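Local coordinates for N-acetyltransferase (Escherichia coli, PDB 6GTQ), which probably transfers an acetyl group from acetyl-coenzyme A to an amine of its substrate, as members of the GNAT acetyltransferase family do, at residues A[31-35]-A[36-40]; A[108-111]-A[112-115]; A[121-124]-A[125-129]; A[144-147]-A[148-152]; A[164-167]-A[168-171]. The protein carries 1 engineered substitution. All coordinates share one frame; numbering follows the deposited sequence.

Contact 1: residues A[31-35]-A[36-40]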
loop_
_atom_site.group_PDB
_atom_site.type_symbol
_atom_site.label_atom_id
_atom_site.label_comp_id
_atom_site.label_asym_id
_atom_site.label_seq_id
_atom_site.Cartn_x
_atom_site.Cartn_y
_atom_site.Cartn_z
ATOM N N ASN A 31 -10.487 0.422 11.906
ATOM C CA ASN A 31 -11.216 1.603 12.311
ATOM C C ASN A 31 -10.551 2.212 13.515
ATOM O O ASN A 31 -10.277 3.370 13.534
ATOM C CB ASN A 31 -12.628 1.216 12.699
ATOM C CG ASN A 31 -13.529 0.971 11.520
ATOM O OD1 ASN A 31 -13.246 1.326 10.403
ATOM N ND2 ASN A 31 -14.645 0.366 11.794
ATOM N N LEU A 32 -10.337 1.409 14.538
ATOM C CA LEU A 32 -9.693 1.805 15.772
ATOM C C LEU A 32 -8.285 2.261 15.538
ATOM O O LEU A 32 -7.853 3.202 16.200
ATOM C CB LEU A 32 -9.756 0.672 16.795
ATOM C CG LEU A 32 -11.095 0.534 17.514
ATOM C CD1 LEU A 32 -11.308 -0.885 17.998
ATOM C CD2 LEU A 32 -11.223 1.541 18.658
ATOM N N PHE A 33 -7.580 1.663 14.556
ATOM C CA PHE A 33 -6.233 2.124 14.251
ATOM C C PHE A 33 -6.282 3.576 13.764
ATOM O O PHE A 33 -5.461 4.385 14.189
ATOM C CB PHE A 33 -5.496 1.216 13.248
ATOM C CG PHE A 33 -4.085 1.700 12.997
ATOM C CD1 PHE A 33 -3.085 1.500 13.941
ATOM C CD2 PHE A 33 -3.775 2.428 11.851
ATOM C CE1 PHE A 33 -1.799 2.005 13.741
ATOM C CE2 PHE A 33 -2.487 2.927 11.649
ATOM C CZ PHE A 33 -1.507 2.707 12.594
ATOM N N LEU A 34 -7.261 3.906 12.911
ATOM C CA LEU A 34 -7.408 5.246 12.362
ATOM C C LEU A 34 -7.796 6.289 13.413
ATOM O O LEU A 34 -7.228 7.385 13.424
ATOM C CB LEU A 34 -8.421 5.245 11.197
ATOM C CG LEU A 34 -8.683 6.597 10.525
ATOM C CD1 LEU A 34 -7.556 6.995 9.582
ATOM C CD2 LEU A 34 -10.008 6.618 9.835
ATOM N N THR A 35 -8.759 5.959 14.282
ATOM C CA THR A 35 -9.286 6.916 15.257
ATOM C C THR A 35 -8.487 7.012 16.577
ATOM O O THR A 35 -8.784 7.912 17.366
ATOM C CB THR A 35 -10.782 6.642 15.513
ATOM O OG1 THR A 35 -10.975 5.249 15.768
ATOM C CG2 THR A 35 -11.664 7.078 14.343
ATOM N N THR A 36 -7.482 6.135 16.822
ATOM C CA THR A 36 -6.707 6.185 18.079
ATOM C C THR A 36 -5.171 6.070 17.917
ATOM O O THR A 36 -4.448 6.443 18.846
ATOM C CB THR A 36 -7.207 5.127 19.123
ATOM O OG1 THR A 36 -7.042 3.800 18.627
ATOM C CG2 THR A 36 -8.648 5.338 19.576
ATOM N N HIS A 37 -4.664 5.546 16.775
ATOM C CA HIS A 37 -3.215 5.316 16.625
ATOM C C HIS A 37 -2.541 5.906 15.388
ATOM O O HIS A 37 -1.358 6.239 15.481
ATOM C CB HIS A 37 -2.896 3.805 16.700
ATOM C CG HIS A 37 -3.119 3.219 18.060
ATOM N ND1 HIS A 37 -2.254 3.484 19.112
ATOM C CD2 HIS A 37 -4.131 2.445 18.513
ATOM C CE1 HIS A 37 -2.760 2.856 20.162
ATOM N NE2 HIS A 37 -3.888 2.216 19.850
ATOM N N LEU A 38 -3.249 6.011 14.248
ATOM C CA LEU A 38 -2.702 6.499 12.974
ATOM C C LEU A 38 -1.991 7.856 13.057
ATOM O O LEU A 38 -0.844 7.958 12.613
ATOM C CB LEU A 38 -3.777 6.523 11.861
ATOM C CG LEU A 38 -3.312 7.023 10.483
ATOM C CD1 LEU A 38 -3.819 6.150 9.380
ATOM C CD2 LEU A 38 -3.742 8.447 10.239
ATOM N N VAL A 39 -2.682 8.894 13.569
ATOM C CA VAL A 39 -2.151 10.255 13.670
ATOM C C VAL A 39 -0.887 10.305 14.560
ATOM O O VAL A 39 0.108 10.904 14.146
ATOM C CB VAL A 39 -3.244 11.285 14.086
ATOM C CG1 VAL A 39 -2.664 12.681 14.248
ATOM C CG2 VAL A 39 -4.392 11.312 13.078
ATOM N N ARG A 40 -0.901 9.653 15.744
ATOM C CA ARG A 40 0.274 9.696 16.616
ATOM C C ARG A 40 1.448 8.904 16.048
ATOM O O ARG A 40 2.570 9.381 16.143
ATOM C CB ARG A 40 -0.039 9.324 18.079
ATOM C CG ARG A 40 -0.290 7.856 18.386
ATOM C CD ARG A 40 -0.464 7.627 19.877
ATOM N NE ARG A 40 0.617 8.230 20.660
ATOM C CZ ARG A 40 1.075 7.752 21.810
ATOM N NH1 ARG A 40 2.062 8.370 22.445
ATOM N NH2 ARG A 40 0.560 6.644 22.329
HETATM O O HOH W 1 -5.310 8.640 14.832
#
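Two backbone N-H groups share Phe33 O where helix 28-36 gives way to helix 38-43. Phe33 O takes both the alpha-helical bond from His37 N, at 2.9 Å, and a wider i+5 bond from Leu38 N, at 2.7 Å. One residue earlier, Leu32 O takes the hydroxyl of Thr36, whose OG1 lies 2.6 Å from Leu32 O and above the carbonyl plane; a weak bond from Thr36 N joins it. With chi1 at 62°, OG1 sits between the backbone N and the carbonyl carbon, folded back over its own turn. Thr35 OG1 likewise donates to Asn31 O. Threonine suits these places because its hydroxyl can supplement the backbone bonds near a helix end. Phe33, CG anti to its N (chi1 -178°), lays its ring against the junction: Leu38 N stands over the centre of one face, while His37 CB is 3.6 Å from Phe33 CD1. Leu34 and Leu38 run side by side, Leu34 CD1 3.8 Å from Leu38 CD1, and both touch Tyr64. A water bridges Leu34 O and Val39 N. With His37 as N-cap of the second helix, this is the junction of two successive helices, packed on strands 48-53 and 61-74 of the GNAT sheet.

Contact 2: residues A[108-111]-A[112-115]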
loop_
_atom_site.group_PDB
_atom_site.type_symbol
_atom_site.label_atom_id
_atom_site.label_comp_id
_atom_site.label_asym_id
_atom_site.label_seq_id
_atom_site.Cartn_x
_atom_site.Cartn_y
_atom_site.Cartn_z
ATOM N N GLN A 108 -16.240 1.113 -6.072
ATOM C CA GLN A 108 -15.789 2.126 -7.030
ATOM C C GLN A 108 -14.297 2.025 -7.396
ATOM O O GLN A 108 -13.806 2.828 -8.190
ATOM C CB GLN A 108 -16.146 3.537 -6.534
ATOM C CG GLN A 108 -17.645 3.834 -6.567
ATOM C CD GLN A 108 -18.093 4.755 -5.460
ATOM O OE1 GLN A 108 -17.645 5.907 -5.343
ATOM N NE2 GLN A 108 -19.012 4.271 -4.632
ATOM N N GLY A 109 -13.606 1.033 -6.843
ATOM C CA GLY A 109 -12.195 0.791 -7.122
ATOM C C GLY A 109 -11.207 1.704 -6.424
ATOM O O GLY A 109 -10.089 1.874 -6.919
ATOM N N TRP A 110 -11.595 2.288 -5.261
ATOM C CA TRP A 110 -10.739 3.195 -4.485
ATOM C C TRP A 110 -9.563 2.508 -3.806
ATOM O O TRP A 110 -8.518 3.143 -3.641
ATOM C CB TRP A 110 -11.549 4.032 -3.486
ATOM C CG TRP A 110 -12.318 5.110 -4.186
ATOM C CD1 TRP A 110 -13.650 5.110 -4.476
ATOM C CD2 TRP A 110 -11.765 6.265 -4.838
ATOM N NE1 TRP A 110 -13.973 6.221 -5.220
ATOM C CE2 TRP A 110 -12.833 6.941 -5.468
ATOM C CE3 TRP A 110 -10.469 6.796 -4.948
ATOM C CZ2 TRP A 110 -12.647 8.131 -6.181
ATOM C CZ3 TRP A 110 -10.283 7.973 -5.655
ATOM C CH2 TRP A 110 -11.362 8.626 -6.266
ATOM N N GLY A 111 -9.719 1.232 -3.455
ATOM C CA GLY A 111 -8.656 0.431 -2.853
ATOM C C GLY A 111 -7.477 0.279 -3.799
ATOM O O GLY A 111 -6.332 0.512 -3.410
ATOM N N ALA A 112 -7.770 -0.072 -5.064
ATOM C CA ALA A 112 -6.795 -0.216 -6.146
ATOM C C ALA A 112 -6.125 1.132 -6.483
ATOM O O ALA A 112 -4.919 1.153 -6.717
ATOM C CB ALA A 112 -7.464 -0.808 -7.378
ATOM N N THR A 113 -6.889 2.253 -6.469
ATOM C CA THR A 113 -6.366 3.605 -6.736
ATOM C C THR A 113 -5.363 4.021 -5.637
ATOM O O THR A 113 -4.361 4.672 -5.938
ATOM C CB THR A 113 -7.516 4.604 -6.970
ATOM O OG1 THR A 113 -8.353 4.104 -8.013
ATOM C CG2 THR A 113 -7.026 6.003 -7.359
ATOM N N LEU A 114 -5.618 3.597 -4.380
ATOM C CA LEU A 114 -4.754 3.861 -3.228
ATOM C C LEU A 114 -3.443 3.076 -3.312
ATOM O O LEU A 114 -2.391 3.615 -2.966
ATOM C CB LEU A 114 -5.502 3.600 -1.909
ATOM C CG LEU A 114 -5.908 4.853 -1.136
ATOM C CD1 LEU A 114 -7.058 5.576 -1.812
ATOM C CD2 LEU A 114 -6.263 4.517 0.298
ATOM N N VAL A 115 -3.502 1.828 -3.820
ATOM C CA VAL A 115 -2.318 0.983 -4.045
ATOM C C VAL A 115 -1.450 1.621 -5.161
ATOM O O VAL A 115 -0.238 1.702 -5.014
ATOM C CB VAL A 115 -2.695 -0.496 -4.348
ATOM C CG1 VAL A 115 -1.461 -1.335 -4.677
ATOM C CG2 VAL A 115 -3.458 -1.115 -3.183
#
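Thr113 reaches back along the first turn of helix 110-129 to Gly109 and Trp110. Its CB lies 3.8 Å from Gly109 O, and there the side chain forks. In one branch, chi1 of -55° places OG1 beside the backbone N, facing back toward the helix start, and from there it donates to Gly109 O over 3.0 Å. Thr113 N binds the same oxygen, 3.3 Å from Gly109 O, from the opposite face of the carbonyl plane, gripping the N-cap carbonyl twice. OG1 also has a weak hydrogen bond to a basic side chain of another protein's chain, which packs on Trp110 and Ala112 as well. The other branch, CG2, runs alongside the indole, 4.2 Å from Trp110 CZ3, a loose apolar touch. Threonine serves both needs, a donor and a methyl on one carbon. Next along, Leu114 CD1 rests 3.4 Å from Trp110 O. Gly109 adopts positive phi, 78°, which suits a residue without a side chain, and Gly111 lets the Phe146 ring come right up to the backbone. Both glycines belong to the Q-x-x-G-x-G sequence of GNAT enzymes, the loop and helix N terminus that in relatives holds the pyrophosphate of acetyl-coenzyme A.

Contact 3: residues A[121-124]-A[125-129]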
loop_
_atom_site.group_PDB
_atom_site.type_symbol
_atom_site.label_atom_id
_atom_site.label_comp_id
_atom_site.label_asym_id
_atom_site.label_seq_id
_atom_site.Cartn_x
_atom_site.Cartn_y
_atom_site.Cartn_z
ATOM N N VAL A 121 4.558 6.534 -4.908
ATOM C CA VAL A 121 5.342 7.093 -3.802
ATOM C C VAL A 121 6.622 6.265 -3.665
ATOM O O VAL A 121 7.710 6.835 -3.616
ATOM C CB VAL A 121 4.509 7.165 -2.478
ATOM C CG1 VAL A 121 5.399 7.374 -1.249
ATOM C CG2 VAL A 121 3.429 8.244 -2.558
ATOM N N VAL A 122 6.477 4.926 -3.639
ATOM C CA VAL A 122 7.553 3.925 -3.558
ATOM C C VAL A 122 8.480 4.040 -4.797
ATOM O O VAL A 122 9.701 3.916 -4.665
ATOM C CB VAL A 122 6.945 2.489 -3.376
ATOM C CG1 VAL A 122 7.991 1.387 -3.547
ATOM C CG2 VAL A 122 6.244 2.347 -2.022
ATOM N N TRP A 123 7.900 4.305 -5.984
ATOM C CA TRP A 123 8.660 4.462 -7.227
ATOM C C TRP A 123 9.563 5.688 -7.182
ATOM O O TRP A 123 10.750 5.574 -7.490
ATOM C CB TRP A 123 7.731 4.493 -8.458
ATOM C CG TRP A 123 8.445 4.559 -9.780
ATOM C CD1 TRP A 123 9.550 3.850 -10.158
ATOM C CD2 TRP A 123 8.085 5.369 -10.904
ATOM N NE1 TRP A 123 9.918 4.193 -11.438
ATOM C CE2 TRP A 123 9.032 5.119 -11.924
ATOM C CE3 TRP A 123 7.057 6.296 -11.145
ATOM C CZ2 TRP A 123 8.969 5.740 -13.177
ATOM C CZ3 TRP A 123 7.007 6.931 -12.382
ATOM C CH2 TRP A 123 7.950 6.644 -13.384
ATOM N N SER A 124 9.000 6.846 -6.779
ATOM C CA SER A 124 9.700 8.126 -6.594
ATOM C C SER A 124 10.847 7.968 -5.608
ATOM O O SER A 124 11.923 8.519 -5.834
ATOM C CB SER A 124 8.742 9.194 -6.071
ATOM O OG SER A 124 7.865 9.678 -7.072
ATOM N N ALA A 125 10.609 7.216 -4.510
ATOM C CA ALA A 125 11.610 6.960 -3.472
ATOM C C ALA A 125 12.730 6.034 -3.954
ATOM O O ALA A 125 13.869 6.220 -3.540
ATOM C CB ALA A 125 10.947 6.440 -2.198
ATOM N N SER A 126 12.422 5.080 -4.856
ATOM C CA SER A 126 13.406 4.189 -5.489
ATOM C C SER A 126 14.295 4.992 -6.404
ATOM O O SER A 126 15.484 4.743 -6.437
ATOM C CB SER A 126 12.719 3.128 -6.336
ATOM O OG SER A 126 11.973 2.269 -5.496
ATOM N N LEU A 127 13.722 5.959 -7.149
ATOM C CA LEU A 127 14.444 6.832 -8.076
ATOM C C LEU A 127 15.395 7.730 -7.330
ATOM O O LEU A 127 16.372 8.197 -7.905
ATOM C CB LEU A 127 13.459 7.694 -8.884
ATOM C CG LEU A 127 12.560 6.961 -9.893
ATOM C CD1 LEU A 127 11.504 7.891 -10.439
ATOM C CD2 LEU A 127 13.365 6.318 -11.014
ATOM N N ALA A 128 15.107 7.974 -6.050
ATOM C CA ALA A 128 15.902 8.842 -5.201
ATOM C C ALA A 128 17.009 8.106 -4.439
ATOM O O ALA A 128 18.174 8.491 -4.543
ATOM C CB ALA A 128 14.999 9.609 -4.245
ATOM N N VAL A 129 16.651 7.057 -3.671
ATOM C CA VAL A 129 17.621 6.350 -2.826
ATOM C C VAL A 129 17.862 4.860 -3.196
ATOM O O VAL A 129 18.829 4.295 -2.702
ATOM C CB VAL A 129 17.273 6.501 -1.325
ATOM C CG1 VAL A 129 17.240 7.978 -0.912
ATOM C CG2 VAL A 129 15.956 5.792 -0.972
#
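Leu127 lays a methyl over the indole of Trp123, one turn earlier in helix 110-129, the long helix of the beta-alpha-beta unit that links strands 90-101 and 133-137 in the GNAT fold. Leu127 CD1 stands 4.1 Å from the centroid of the five-membered ring of Trp123, 15° off its normal: a CH-pi contact. The other methyl, Leu127 CD2, passes Trp123 NE1 at 4.1 Å. The indole lies where it does because CG is anti to the backbone N, chi1 -176°, which swings the ring beside its own carbonyl, on the side from which Leu127 approaches. A flat, wide ring fits this site, since beyond Leu127 it also meets Thr167, Ile170 and Glu171 of helix 167-175. In the next shell the backbone fixes the spacing: Leu127 N binds Trp123 O at 3.0 Å, and Ala125 N binds Val121 O at 3.1 Å. The bond from Ala128 N to Ser124 O is weak, while Val129 N again binds Ala125 O in the ordinary way. Ser126, whose N binds Val122 O, turns its hydroxyl to a residue farther along the chain: Ser126 OG hydrogen-bonds Ile131 O and lies 2.9 Å from Val122 O.

Contact 4: residues A[144-147]-A[148-152]. Engineered in segment 144-147: Phe147 (natural residue Tyr).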
loop_
_atom_site.group_PDB
_atom_site.type_symbol
_atom_site.label_atom_id
_atom_site.label_comp_id
_atom_site.label_asym_id
_atom_site.label_seq_id
_atom_site.Cartn_x
_atom_site.Cartn_y
_atom_site.Cartn_z
ATOM N N HIS A 144 -6.163 -10.899 0.145
ATOM C CA HIS A 144 -5.160 -11.687 -0.568
ATOM C C HIS A 144 -5.536 -11.817 -2.038
ATOM O O HIS A 144 -4.694 -11.706 -2.922
ATOM C CB HIS A 144 -5.048 -13.068 0.071
ATOM C CG HIS A 144 -3.837 -13.837 -0.348
ATOM N ND1 HIS A 144 -2.657 -13.810 0.361
ATOM C CD2 HIS A 144 -3.627 -14.668 -1.396
ATOM C CE1 HIS A 144 -1.770 -14.585 -0.237
ATOM N NE2 HIS A 144 -2.334 -15.118 -1.305
ATOM N N THR A 145 -6.815 -12.058 -2.283
ATOM C CA THR A 145 -7.373 -12.155 -3.633
ATOM C C THR A 145 -7.245 -10.772 -4.321
ATOM O O THR A 145 -6.815 -10.702 -5.477
ATOM C CB THR A 145 -8.815 -12.708 -3.560
ATOM O OG1 THR A 145 -8.785 -13.995 -2.932
ATOM C CG2 THR A 145 -9.488 -12.811 -4.926
ATOM N N PHE A 146 -7.585 -9.684 -3.590
ATOM C CA PHE A 146 -7.488 -8.307 -4.079
ATOM C C PHE A 146 -6.054 -7.958 -4.508
ATOM O O PHE A 146 -5.859 -7.405 -5.592
ATOM C CB PHE A 146 -8.010 -7.311 -3.021
ATOM C CG PHE A 146 -7.672 -5.862 -3.278
ATOM C CD1 PHE A 146 -8.398 -5.113 -4.195
ATOM C CD2 PHE A 146 -6.637 -5.239 -2.588
ATOM C CE1 PHE A 146 -8.083 -3.769 -4.428
ATOM C CE2 PHE A 146 -6.317 -3.905 -2.834
ATOM C CZ PHE A 146 -7.050 -3.175 -3.741
ATOM N N PHE A 147 -5.058 -8.281 -3.662
ATOM C CA PHE A 147 -3.663 -7.999 -3.975
ATOM C C PHE A 147 -3.156 -8.859 -5.129
ATOM O O PHE A 147 -2.417 -8.339 -5.963
ATOM C CB PHE A 147 -2.768 -8.060 -2.728
ATOM C CG PHE A 147 -2.999 -6.881 -1.804
ATOM C CD1 PHE A 147 -2.788 -5.577 -2.246
ATOM C CD2 PHE A 147 -3.408 -7.076 -0.490
ATOM C CE1 PHE A 147 -3.023 -4.489 -1.402
ATOM C CE2 PHE A 147 -3.637 -5.988 0.357
ATOM C CZ PHE A 147 -3.454 -4.701 -0.107
ATOM N N LYS A 148 -3.627 -10.129 -5.235
ATOM C CA LYS A 148 -3.296 -11.041 -6.338
ATOM C C LYS A 148 -3.822 -10.502 -7.674
ATOM O O LYS A 148 -3.125 -10.607 -8.682
ATOM C CB LYS A 148 -3.849 -12.457 -6.089
ATOM C CG LYS A 148 -2.930 -13.357 -5.279
ATOM C CD LYS A 148 -3.139 -14.816 -5.636
ATOM C CE LYS A 148 -3.523 -15.667 -4.449
ATOM N NZ LYS A 148 -4.997 -15.707 -4.229
ATOM N N SER A 149 -5.039 -9.902 -7.675
ATOM C CA SER A 149 -5.674 -9.315 -8.868
ATOM C C SER A 149 -4.954 -8.046 -9.347
ATOM O O SER A 149 -5.081 -7.660 -10.512
ATOM C CB SER A 149 -7.158 -9.048 -8.629
ATOM O OG SER A 149 -7.367 -7.964 -7.740
ATOM N N LEU A 150 -4.188 -7.412 -8.447
ATOM C CA LEU A 150 -3.393 -6.239 -8.766
ATOM C C LEU A 150 -1.999 -6.634 -9.263
ATOM O O LEU A 150 -1.257 -5.764 -9.706
ATOM C CB LEU A 150 -3.305 -5.292 -7.569
ATOM C CG LEU A 150 -4.583 -4.565 -7.155
ATOM C CD1 LEU A 150 -4.272 -3.573 -6.053
ATOM C CD2 LEU A 150 -5.235 -3.842 -8.336
ATOM N N GLY A 151 -1.672 -7.931 -9.205
ATOM C CA GLY A 151 -0.411 -8.479 -9.698
ATOM C C GLY A 151 0.660 -8.779 -8.666
ATOM O O GLY A 151 1.803 -9.078 -9.036
ATOM N N PHE A 152 0.316 -8.699 -7.367
ATOM C CA PHE A 152 1.273 -9.000 -6.297
ATOM C C PHE A 152 1.551 -10.509 -6.256
ATOM O O PHE A 152 0.635 -11.309 -6.458
ATOM C CB PHE A 152 0.765 -8.498 -4.946
ATOM C CG PHE A 152 0.870 -7.013 -4.699
ATOM C CD1 PHE A 152 -0.045 -6.129 -5.262
ATOM C CD2 PHE A 152 1.824 -6.504 -3.826
ATOM C CE1 PHE A 152 0.022 -4.762 -4.992
ATOM C CE2 PHE A 152 1.906 -5.132 -3.573
ATOM C CZ PHE A 152 0.998 -4.272 -4.149
#
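Phe147, an engineered residue with tyrosine in the natural sequence, turns a ring edge to the face of Phe152. The planes stand at 70° with centroids 5.4 Å apart, a T-shaped pair in which Phe147 CD1 sits above the rim of the Phe152 ring. Both side chains point the same way, into the apolar layer, against Val115 of helix 110-129 and Val136 of strand 133-137. On one of its own faces Phe147 takes Phe146, whose CD2 lies over the ring centre, 3.8 Å above the plane. Chi1 of 167° (CG anti to the backbone N) swings the Phe146 phenyl out from the helix, and branched Leu150 reaches back across its face, CD1 3.6 Å from Phe146 CZ. Next to the aromatic pair the helix closes in a Schellman motif. Phe152 N donates to Phe147 O at 3.1 Å and Gly151 N to Lys148 O at 3.1 Å, with Gly151 at positive phi, 101°, where a side chain would jam against the preceding carbonyl oxygen. The ring pair occupies the positions of the apolar contact that usually accompanies this motif, between the residue after the glycine and the last turn. Ser149 folds OG back to Phe146 O at 2.7 Å, and the same hydroxyl bonds a basic side chain of another protein's chain. Lys148 bends at chi3 and chi4, bringing CE and NZ to the edge of the His144 ring, near its plane.

Contact 5: residues A[164-167]-A[168-171]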
loop_
_atom_site.group_PDB
_atom_site.type_symbol
_atom_site.label_atom_id
_atom_site.label_comp_id
_atom_site.label_asym_id
_atom_site.label_seq_id
_atom_site.Cartn_x
_atom_site.Cartn_y
_atom_site.Cartn_z
ATOM N N PHE A 164 4.398 -9.673 -2.826
ATOM C CA PHE A 164 5.453 -8.810 -3.349
ATOM C C PHE A 164 5.211 -8.255 -4.758
ATOM O O PHE A 164 4.774 -8.986 -5.648
ATOM C CB PHE A 164 6.807 -9.544 -3.291
ATOM C CG PHE A 164 7.975 -8.766 -3.845
ATOM C CD1 PHE A 164 8.481 -7.664 -3.170
ATOM C CD2 PHE A 164 8.568 -9.133 -5.049
ATOM C CE1 PHE A 164 9.571 -6.954 -3.677
ATOM C CE2 PHE A 164 9.636 -8.402 -5.570
ATOM C CZ PHE A 164 10.133 -7.322 -4.877
ATOM N N PHE A 165 5.568 -6.966 -4.955
ATOM C CA PHE A 165 5.525 -6.282 -6.242
ATOM C C PHE A 165 6.862 -5.544 -6.490
ATOM O O PHE A 165 7.228 -4.665 -5.702
ATOM C CB PHE A 165 4.328 -5.335 -6.336
ATOM C CG PHE A 165 3.838 -5.100 -7.744
ATOM C CD1 PHE A 165 3.152 -6.092 -8.435
ATOM C CD2 PHE A 165 4.032 -3.874 -8.368
ATOM C CE1 PHE A 165 2.684 -5.865 -9.729
ATOM C CE2 PHE A 165 3.530 -3.635 -9.648
ATOM C CZ PHE A 165 2.867 -4.632 -10.322
ATOM N N PRO A 166 7.628 -5.909 -7.547
ATOM C CA PRO A 166 8.920 -5.238 -7.780
ATOM C C PRO A 166 8.810 -3.806 -8.310
ATOM O O PRO A 166 7.802 -3.448 -8.907
ATOM C CB PRO A 166 9.651 -6.171 -8.762
ATOM C CG PRO A 166 8.746 -7.339 -8.978
ATOM C CD PRO A 166 7.371 -6.940 -8.568
ATOM N N THR A 167 9.864 -2.987 -8.096
ATOM C CA THR A 167 9.901 -1.593 -8.565
ATOM C C THR A 167 9.850 -1.506 -10.096
ATOM O O THR A 167 9.207 -0.597 -10.624
ATOM C CB THR A 167 11.081 -0.827 -7.957
ATOM O OG1 THR A 167 10.996 -0.938 -6.542
ATOM C CG2 THR A 167 11.076 0.655 -8.330
ATOM N N LYS A 168 10.480 -2.472 -10.798
ATOM C CA LYS A 168 10.507 -2.524 -12.255
ATOM C C LYS A 168 9.105 -2.646 -12.859
ATOM O O LYS A 168 8.839 -2.041 -13.900
ATOM C CB LYS A 168 11.467 -3.612 -12.754
ATOM C CG LYS A 168 12.736 -3.029 -13.374
ATOM C CD LYS A 168 13.939 -3.973 -13.286
ATOM C CE LYS A 168 15.186 -3.331 -13.851
ATOM N NZ LYS A 168 16.420 -4.078 -13.487
ATOM N N SER A 169 8.192 -3.354 -12.169
ATOM C CA SER A 169 6.785 -3.492 -12.570
ATOM C C SER A 169 6.037 -2.184 -12.328
ATOM O O SER A 169 5.143 -1.851 -13.093
ATOM C CB SER A 169 6.113 -4.620 -11.800
ATOM O OG SER A 169 6.706 -5.867 -12.110
ATOM N N ILE A 170 6.412 -1.443 -11.281
ATOM C CA ILE A 170 5.816 -0.143 -10.956
ATOM C C ILE A 170 6.215 0.874 -12.037
ATOM O O ILE A 170 5.365 1.619 -12.530
ATOM C CB ILE A 170 6.177 0.327 -9.515
ATOM C CG1 ILE A 170 5.663 -0.680 -8.451
ATOM C CG2 ILE A 170 5.622 1.732 -9.259
ATOM C CD1 ILE A 170 6.184 -0.453 -6.976
ATOM N N GLU A 171 7.499 0.869 -12.423
ATOM C CA GLU A 171 8.047 1.711 -13.480
ATOM C C GLU A 171 7.266 1.452 -14.788
ATOM O O GLU A 171 6.836 2.417 -15.417
ATOM C CB GLU A 171 9.550 1.430 -13.643
ATOM C CG GLU A 171 10.235 2.241 -14.733
ATOM C CD GLU A 171 11.735 2.028 -14.813
ATOM O OE1 GLU A 171 12.167 0.870 -15.011
ATOM O OE2 GLU A 171 12.480 3.027 -14.676
#
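Phe165 meets Ser169 and Ile170, two residues of the helix that begins at 167, through apolar contacts. Ser169 CB sits over one face of the phenyl ring, 3.5 Å from Phe165 CE2, while Ile170 CG1 approaches in the ring plane at the edge, 3.6 Å from Phe165 CD2. A flat ring thus takes neighbours on two kinds of surface at once. Phe165 reaches them because its CG is anti to the backbone N, chi1 -153°, which sends the phenyl toward the first helical turn. Serine fits over the face because its small side chain brings a CH2 group close.

Hydrogen bonds within the turn are uneven. Pro166 is the N-cap, and its carbonyl is shared: Ser169 N lies 3.3 Å and Ile170 N 3.4 Å from Pro166 O, both weak. The first firm bond is that of Glu171 N to Thr167 O, 2.9 Å, with the donor nearly along the C=O axis. Proline has no backbone N-H to give to the sheet, so it suits the exit from a strand.

The polar side chains look elsewhere. Thr167 OG1 binds Ile131 O, and Ser169 OG binds a backbone group of another protein's chain, whose apolar side chains also press on Phe164, Phe165 and Pro166.

The whole forms a strand-to-helix corner at the C-terminal end: strand 162-166 pairs with strands 133-137 and 153-154, the Phe165 ring meets that of Phe152, and the corner leans on helix 110-129, with Thr167 against Ser126 and Phe165 against Met119.

All five contacts are local turns in series along the chain; none nests in or crosses another. Contact 1 comes first and stands apart at the helix junction 28-43, on the opposite side of the chain's centre from contacts 3, 4 and 5. Contacts 2 and 3 occupy the start and end of helix 110-129. Contact 4 closes helix 141-149 and touches contact 2, where Phe146 meets Gly111 and Val115 meets Phe152. Contact 5, at the turn from strand 162-166 to helix 167-175, joins contact 4 through Phe165 and contact 3 through Trp123. Helix 110-129 thus meets helix 141-149 at its start and helix 167-175 at its end, while the loop after 141-149 rests on strand 162-166.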